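Local coordinates for phosphoribosylaminoimidazole carboxylase, ATPase subunit (Bacillus anthracis, PDB 3R5H), which probably catalyses the ATP-dependent carboxylation of 5-aminoimidazole ribonucleotide to N5-carboxyaminoimidazole ribonucleotide, a step of purine biosynthesis, at residues K15-I20 / V78-F83; L258-F263 / I270-L275. All coordinates share one frame; numbering follows the deposited sequence.

Contact 1: residues K15-I20 / V78-F83; sequences KTIGII and VVTYEF. With AIR (5-aminoimidazole ribonucleotide), chain D.
The carbonyl oxygen I20 O is gripped by two backbone donors at once. E82 N lies 2.9 Å from I20 O, and F83 N lies 3.2 Å from the same oxygen. Both donors are tilted out of the carbonyl plane. The pair ties the loop residues 82-83 to the end of strand 16-20. Earlier along the strands the pairing is regular and parallel: G18 N bonds V78 O, T80 N bonds G18 O, and I20 N bonds T80 O. The bond from V78 N to T16 O is weak.

These strands belong to a four-stranded parallel sheet of Rossmann type, with 78-81 at one edge. On the face of I17, V78, I19 and T80, I17 CG1 runs beside V78 CG1 at 3.8 Å. T80 turns OG1 opposite its backbone N (chi1 -177°), which puts CG2 beside I19 CG1, 4.0 Å away, while OG1 bonds Q102 and H298. On the other face the end of I20, CD1, meets V79 CG1 at 3.8 Å.

E82 makes the ligand contact. Its CG sits between the backbone N and the carbonyl carbon (chi1 57°), 3.5 Å from I20 O, and the chain then bends at chi2. AIR O2' is 2.5 Å from E82 OE1. AIR O3' is as close to E82 OE2, a length too short to be trusted in detail. G26 N, in the first turn of helix 24-35, also bonds OE1, and G23 N, just before that helix, bonds OE2. The ribose diol of AIR, the probable substrate, thus appears to be met by a carboxylate whose two oxygens also accept from backbone N-H groups.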
loop_
_atom_site.group_PDB
_atom_site.type_symbol
_atom_site.label_atom_id
_atom_site.label_comp_id
_atom_site.label_asym_id
_atom_site.label_seq_id
_atom_site.Cartn_x
_atom_site.Cartn_y
_atom_site.Cartn_z
ATOM N N LYS A 15 -12.869 -10.626 9.374
ATOM C CA LYS A 15 -14.150 -9.941 9.580
ATOM C C LYS A 15 -14.453 -8.915 8.464
ATOM O O LYS A 15 -13.574 -8.558 7.668
ATOM C CB LYS A 15 -14.191 -9.283 10.967
ATOM C CG LYS A 15 -14.113 -10.267 12.156
ATOM C CD LYS A 15 -15.157 -11.370 12.051
ATOM C CE LYS A 15 -15.446 -12.005 13.407
ATOM N NZ LYS A 15 -14.240 -12.649 14.011
ATOM N N THR A 16 -15.692 -8.427 8.440
ATOM C CA THR A 16 -16.118 -7.451 7.453
ATOM C C THR A 16 -16.098 -6.054 8.031
ATOM O O THR A 16 -16.675 -5.801 9.094
ATOM C CB THR A 16 -17.532 -7.807 6.901
ATOM O OG1 THR A 16 -17.484 -9.104 6.293
ATOM C CG2 THR A 16 -18.004 -6.799 5.871
ATOM N N ILE A 17 -15.423 -5.136 7.339
ATOM C CA ILE A 17 -15.512 -3.725 7.692
ATOM C C ILE A 17 -16.546 -3.040 6.776
ATOM O O ILE A 17 -16.433 -3.086 5.551
ATOM C CB ILE A 17 -14.144 -3.014 7.591
ATOM C CG1 ILE A 17 -13.138 -3.654 8.564
ATOM C CG2 ILE A 17 -14.288 -1.511 7.868
ATOM C CD1 ILE A 17 -11.718 -3.261 8.299
ATOM N N GLY A 18 -17.549 -2.428 7.382
ATOM C CA GLY A 18 -18.576 -1.689 6.646
ATOM C C GLY A 18 -18.217 -0.212 6.580
ATOM O O GLY A 18 -17.888 0.394 7.596
ATOM N N ILE A 19 -18.231 0.354 5.375
ATOM C CA ILE A 19 -17.902 1.767 5.182
ATOM C C ILE A 19 -19.110 2.538 4.648
ATOM O O ILE A 19 -19.729 2.141 3.648
ATOM C CB ILE A 19 -16.707 1.948 4.217
ATOM C CG1 ILE A 19 -15.472 1.186 4.750
ATOM C CG2 ILE A 19 -16.399 3.466 4.007
ATOM C CD1 ILE A 19 -14.316 1.056 3.740
ATOM N N ILE A 20 -19.445 3.636 5.323
ATOM C CA ILE A 20 -20.496 4.544 4.851
ATOM C C ILE A 20 -19.874 5.636 4.007
ATOM O O ILE A 20 -19.190 6.519 4.522
ATOM C CB ILE A 20 -21.316 5.159 6.037
ATOM C CG1 ILE A 20 -22.002 4.046 6.824
ATOM C CG2 ILE A 20 -22.342 6.178 5.523
ATOM C CD1 ILE A 20 -22.408 4.444 8.201
ATOM N N VAL A 78 -17.772 -4.308 12.018
ATOM C CA VAL A 78 -17.491 -2.975 12.505
ATOM C C VAL A 78 -17.859 -2.006 11.391
ATOM O O VAL A 78 -17.704 -2.319 10.207
ATOM C CB VAL A 78 -15.989 -2.807 12.955
ATOM C CG1 VAL A 78 -15.030 -3.025 11.796
ATOM C CG2 VAL A 78 -15.755 -1.444 13.586
ATOM N N VAL A 79 -18.362 -0.840 11.780
ATOM C CA VAL A 79 -18.760 0.175 10.811
ATOM C C VAL A 79 -17.969 1.446 11.035
ATOM O O VAL A 79 -17.719 1.838 12.178
ATOM C CB VAL A 79 -20.265 0.500 10.881
ATOM C CG1 VAL A 79 -20.594 1.644 9.918
ATOM C CG2 VAL A 79 -21.099 -0.753 10.554
ATOM N N THR A 80 -17.571 2.062 9.926
ATOM C CA THR A 80 -16.952 3.371 9.929
ATOM C C THR A 80 -17.549 4.173 8.776
ATOM O O THR A 80 -18.330 3.664 7.989
ATOM C CB THR A 80 -15.399 3.272 9.806
ATOM O OG1 THR A 80 -14.814 4.582 9.875
ATOM C CG2 THR A 80 -15.000 2.607 8.494
ATOM N N TYR A 81 -17.165 5.430 8.688
ATOM C CA TYR A 81 -17.720 6.320 7.699
ATOM C C TYR A 81 -16.575 7.103 7.068
ATOM O O TYR A 81 -15.555 7.353 7.721
ATOM C CB TYR A 81 -18.736 7.270 8.376
ATOM C CG TYR A 81 -18.115 8.109 9.459
ATOM C CD1 TYR A 81 -18.150 7.708 10.794
ATOM C CD2 TYR A 81 -17.448 9.294 9.142
ATOM C CE1 TYR A 81 -17.551 8.481 11.786
ATOM C CE2 TYR A 81 -16.842 10.060 10.119
ATOM C CZ TYR A 81 -16.894 9.652 11.428
ATOM O OH TYR A 81 -16.290 10.433 12.371
ATOM N N GLU A 82 -16.751 7.474 5.803
ATOM C CA GLU A 82 -16.016 8.596 5.216
ATOM C C GLU A 82 -16.948 9.810 5.001
ATOM O O GLU A 82 -16.516 10.968 4.982
ATOM C CB GLU A 82 -15.345 8.174 3.897
ATOM C CG GLU A 82 -16.307 7.626 2.866
ATOM C CD GLU A 82 -16.064 8.177 1.465
ATOM O OE1 GLU A 82 -14.912 8.143 0.990
ATOM O OE2 GLU A 82 -17.043 8.611 0.826
ATOM N N PHE A 83 -18.235 9.543 4.835
ATOM C CA PHE A 83 -19.211 10.614 4.699
ATOM C C PHE A 83 -19.547 11.113 6.101
ATOM O O PHE A 83 -19.909 10.329 6.979
ATOM C CB PHE A 83 -20.455 10.103 3.971
ATOM C CG PHE A 83 -21.544 11.126 3.835
ATOM C CD1 PHE A 83 -22.724 10.997 4.560
ATOM C CD2 PHE A 83 -21.390 12.222 2.987
ATOM C CE1 PHE A 83 -23.757 11.949 4.441
ATOM C CE2 PHE A 83 -22.420 13.193 2.858
ATOM C CZ PHE A 83 -23.600 13.050 3.581
HETATM N N1 AIR D . -14.618 13.447 1.040
HETATM C C2 AIR D . -15.461 13.268 2.079
HETATM N N3 AIR D . -15.504 14.391 2.844
HETATM C C4 AIR D . -14.677 15.322 2.308
HETATM C C5 AIR D . -14.162 14.679 1.202
HETATM N N6 AIR D . -13.268 15.254 0.355
HETATM C "C1'" AIR D . -14.269 12.489 -0.049
HETATM C "C2'" AIR D . -15.020 11.192 0.150
HETATM C "C3'" AIR D . -16.254 11.392 -0.722
HETATM C "C4'" AIR D . -15.650 12.080 -1.927
HETATM O "O4'" AIR D . -14.685 12.967 -1.343
HETATM O "O2'" AIR D . -14.165 10.150 -0.332
HETATM O "O3'" AIR D . -16.960 10.190 -1.055
HETATM C "C5'" AIR D . -16.673 12.815 -2.775
HETATM O "O5'" AIR D . -16.129 12.905 -4.091
HETATM P P AIR D . -17.055 13.104 -5.398
HETATM O O6 AIR D . -17.844 14.353 -5.080
HETATM O O7 AIR D . -17.901 11.850 -5.471
HETATM O O8 AIR D . -16.050 13.238 -6.515
#

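Contact 2: residues L258-F263 / I270-L275; sequences LAVEMF and IYINEL. With MG (magnesium ion), chain E; ADP (adenosine-5'-diphosphate), chain C.
E274 and E261 run side by side toward the magnesium ion, their carboxylate planes 19° apart. E274 OE1 binds the metal at 2.2 Å, and ADP O1A and a water are further ligands. E261 OE1 comes within 2.9 Å of E274 OE1. Both are acceptors, so no hydrogen bond joins them; the metal probably offsets the repulsion. E261 is outside the bonding shell: its nearer oxygen, OE1, is 3.9 Å from the magnesium. The metal-bound water donates a weak bond to E261 OE2. A second water donates to E261 OE1.

N273 ND2 bonds the same phosphate oxygen, ADP O1A, at 3.2 Å. Its CB packs over one face of the F263 ring, 4.0 Å from the centroid, and that ring borders the adenine.

The strands form an antiparallel hairpin of the ATP-grasp domain. A classic beta bulge interrupts it: N273 and E274 both face E261. E261 O accepts from N273 N at 2.7 Å and from E274 N at 3.3 Å. The bulge puts both side chains on the ligand side.

Behind the sheet, V260 CG1 touches L275 CD2 at 3.7 Å and also I272 CG2. M262 SD rests on I270 CG2, with helix 235-251 beyond.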
loop_
_atom_site.group_PDB
_atom_site.type_symbol
_atom_site.label_atom_id
_atom_site.label_comp_id
_atom_site.label_asym_id
_atom_site.label_seq_id
_atom_site.Cartn_x
_atom_site.Cartn_y
_atom_site.Cartn_z
ATOM N N LEU A 258 -8.306 11.760 13.386
ATOM C CA LEU A 258 -8.665 13.172 13.425
ATOM C C LEU A 258 -7.618 13.992 12.684
ATOM O O LEU A 258 -6.416 13.945 13.016
ATOM C CB LEU A 258 -8.786 13.664 14.858
ATOM C CG LEU A 258 -9.105 15.142 15.109
ATOM C CD1 LEU A 258 -10.522 15.507 14.654
ATOM C CD2 LEU A 258 -8.897 15.475 16.581
ATOM N N ALA A 259 -8.075 14.733 11.680
ATOM C CA ALA A 259 -7.232 15.702 11.003
ATOM C C ALA A 259 -7.441 17.079 11.626
ATOM O O ALA A 259 -8.580 17.538 11.744
ATOM C CB ALA A 259 -7.535 15.738 9.507
ATOM N N VAL A 260 -6.345 17.724 12.022
ATOM C CA VAL A 260 -6.392 19.046 12.650
ATOM C C VAL A 260 -5.717 20.073 11.757
ATOM O O VAL A 260 -4.490 20.022 11.528
ATOM C CB VAL A 260 -5.687 19.079 14.026
ATOM C CG1 VAL A 260 -5.939 20.457 14.728
ATOM C CG2 VAL A 260 -6.132 17.919 14.903
ATOM N N GLU A 261 -6.510 21.001 11.249
ATOM C CA GLU A 261 -5.991 22.027 10.367
ATOM C C GLU A 261 -5.745 23.308 11.135
ATOM O O GLU A 261 -6.591 23.739 11.927
ATOM C CB GLU A 261 -6.947 22.269 9.209
ATOM C CG GLU A 261 -6.910 21.162 8.179
ATOM C CD GLU A 261 -7.661 21.556 6.930
ATOM O OE1 GLU A 261 -8.906 21.403 6.919
ATOM O OE2 GLU A 261 -7.001 22.038 5.973
ATOM N N MET A 262 -4.590 23.913 10.868
ATOM C CA MET A 262 -4.052 25.002 11.690
ATOM C C MET A 262 -3.472 26.156 10.860
ATOM O O MET A 262 -3.076 25.954 9.709
ATOM C CB MET A 262 -2.968 24.439 12.625
ATOM C CG MET A 262 -3.447 23.270 13.533
ATOM S SD MET A 262 -2.064 22.597 14.484
ATOM C CE MET A 262 -2.631 21.010 15.070
ATOM N N PHE A 263 -3.451 27.359 11.440
ATOM C CA PHE A 263 -2.720 28.500 10.874
ATOM C C PHE A 263 -1.471 28.722 11.728
ATOM O O PHE A 263 -1.548 28.744 12.949
ATOM C CB PHE A 263 -3.557 29.786 10.884
ATOM C CG PHE A 263 -4.882 29.693 10.150
ATOM C CD1 PHE A 263 -6.017 30.277 10.689
ATOM C CD2 PHE A 263 -4.995 29.033 8.930
ATOM C CE1 PHE A 263 -7.266 30.220 10.016
ATOM C CE2 PHE A 263 -6.225 28.967 8.250
ATOM C CZ PHE A 263 -7.361 29.566 8.800
ATOM N N ILE A 270 -0.010 29.247 16.879
ATOM C CA ILE A 270 -0.886 28.343 16.164
ATOM C C ILE A 270 -2.340 28.718 16.486
ATOM O O ILE A 270 -2.674 28.969 17.638
ATOM C CB ILE A 270 -0.612 26.859 16.567
ATOM C CG1 ILE A 270 0.802 26.398 16.163
ATOM C CG2 ILE A 270 -1.712 25.902 16.022
ATOM C CD1 ILE A 270 0.981 26.093 14.658
ATOM N N TYR A 271 -3.186 28.767 15.460
ATOM C CA TYR A 271 -4.628 28.799 15.660
ATOM C C TYR A 271 -5.242 27.601 14.967
ATOM O O TYR A 271 -4.883 27.284 13.833
ATOM C CB TYR A 271 -5.225 30.124 15.171
ATOM C CG TYR A 271 -4.558 31.292 15.866
ATOM C CD1 TYR A 271 -3.454 31.936 15.285
ATOM C CD2 TYR A 271 -4.979 31.704 17.132
ATOM C CE1 TYR A 271 -2.815 32.979 15.926
ATOM C CE2 TYR A 271 -4.339 32.748 17.791
ATOM C CZ TYR A 271 -3.256 33.381 17.180
ATOM O OH TYR A 271 -2.616 34.419 17.823
ATOM N N ILE A 272 -6.123 26.904 15.671
ATOM C CA ILE A 272 -6.834 25.779 15.080
ATOM C C ILE A 272 -7.906 26.341 14.148
ATOM O O ILE A 272 -8.743 27.132 14.564
ATOM C CB ILE A 272 -7.523 24.886 16.129
ATOM C CG1 ILE A 272 -6.617 24.619 17.355
ATOM C CG2 ILE A 272 -8.087 23.599 15.461
ATOM C CD1 ILE A 272 -5.363 23.828 17.067
ATOM N N ASN A 273 -7.871 25.923 12.896
ATOM C CA ASN A 273 -8.851 26.356 11.913
ATOM C C ASN A 273 -10.052 25.411 11.881
ATOM O O ASN A 273 -11.185 25.839 12.076
ATOM C CB ASN A 273 -8.190 26.435 10.532
ATOM C CG ASN A 273 -9.166 26.748 9.424
ATOM O OD1 ASN A 273 -10.098 27.531 9.597
ATOM N ND2 ASN A 273 -8.925 26.166 8.255
ATOM N N GLU A 274 -9.807 24.132 11.620
ATOM C CA GLU A 274 -10.899 23.168 11.522
ATOM C C GLU A 274 -10.461 21.726 11.732
ATOM O O GLU A 274 -9.269 21.391 11.663
ATOM C CB GLU A 274 -11.722 23.341 10.214
ATOM C CG GLU A 274 -10.932 23.156 8.951
ATOM C CD GLU A 274 -11.771 23.215 7.681
ATOM O OE1 GLU A 274 -11.133 23.304 6.585
ATOM O OE2 GLU A 274 -13.035 23.165 7.768
ATOM N N LEU A 275 -11.445 20.891 12.049
ATOM C CA LEU A 275 -11.245 19.493 12.336
ATOM C C LEU A 275 -12.046 18.647 11.367
ATOM O O LEU A 275 -13.146 19.044 10.938
ATOM C CB LEU A 275 -11.679 19.180 13.768
ATOM C CG LEU A 275 -11.162 20.062 14.897
ATOM C CD1 LEU A 275 -11.756 19.633 16.253
ATOM C CD2 LEU A 275 -9.621 20.035 14.928
HETATM MG MG MG E . -10.254 24.451 4.983
HETATM P PB ADP C . -13.133 25.535 4.019
HETATM O O1B ADP C . -14.421 25.740 3.276
HETATM O O2B ADP C . -13.243 24.387 4.974
HETATM O O3B ADP C . -11.905 25.501 3.148
HETATM P PA ADP C . -11.725 27.420 5.712
HETATM O O1A ADP C . -10.606 26.418 5.582
HETATM O O2A ADP C . -12.218 27.820 7.078
HETATM O O3A ADP C . -13.012 26.894 4.885
HETATM O "O5'" ADP C . -11.283 28.774 4.970
HETATM C "C5'" ADP C . -10.783 28.725 3.635
HETATM C "C4'" ADP C . -9.492 29.521 3.537
HETATM O "O4'" ADP C . -9.734 30.890 3.893
HETATM C "C3'" ADP C . -8.427 29.017 4.497
HETATM O "O3'" ADP C . -7.577 28.050 3.878
HETATM C "C2'" ADP C . -7.656 30.269 4.844
HETATM O "O2'" ADP C . -6.662 30.493 3.833
HETATM C "C1'" ADP C . -8.670 31.383 4.718
HETATM N N9 ADP C . -9.191 31.730 6.062
HETATM C C8 ADP C . -10.303 31.233 6.645
HETATM N N7 ADP C . -10.498 31.764 7.876
HETATM C C5 ADP C . -9.505 32.633 8.093
HETATM C C6 ADP C . -9.102 33.544 9.183
HETATM N N6 ADP C . -9.821 33.651 10.332
HETATM N N1 ADP C . -7.965 34.272 8.989
HETATM C C2 ADP C . -7.217 34.196 7.875
HETATM N N3 ADP C . -7.536 33.392 6.853
HETATM C C4 ADP C . -8.640 32.603 6.901
HETATM O O HOH W 1 -9.724 19.811 8.827
HETATM O O HOH W 2 -9.155 23.197 3.505
#

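How the contacts relate
Contact 1 and contact 2 lie in different sequence-family regions, preATP-grasp and ATP-grasp, and meet different ligands of one probable active site: AIR at contact 1, magnesium and ADP at contact 2. The centres of the contacts are 25 Å apart and their nearest atoms about 8 Å, without touching. The side chain of E261 in contact 2 is about 10 Å from AIR. One indirect tie is the weak hydrogen bond of Y81 OH to P277 O, just past strand 270-276. The arrangement is consistent with carboxyphosphate, or CO2 from it, passing from the ATP site to AIR, as proposed for this family.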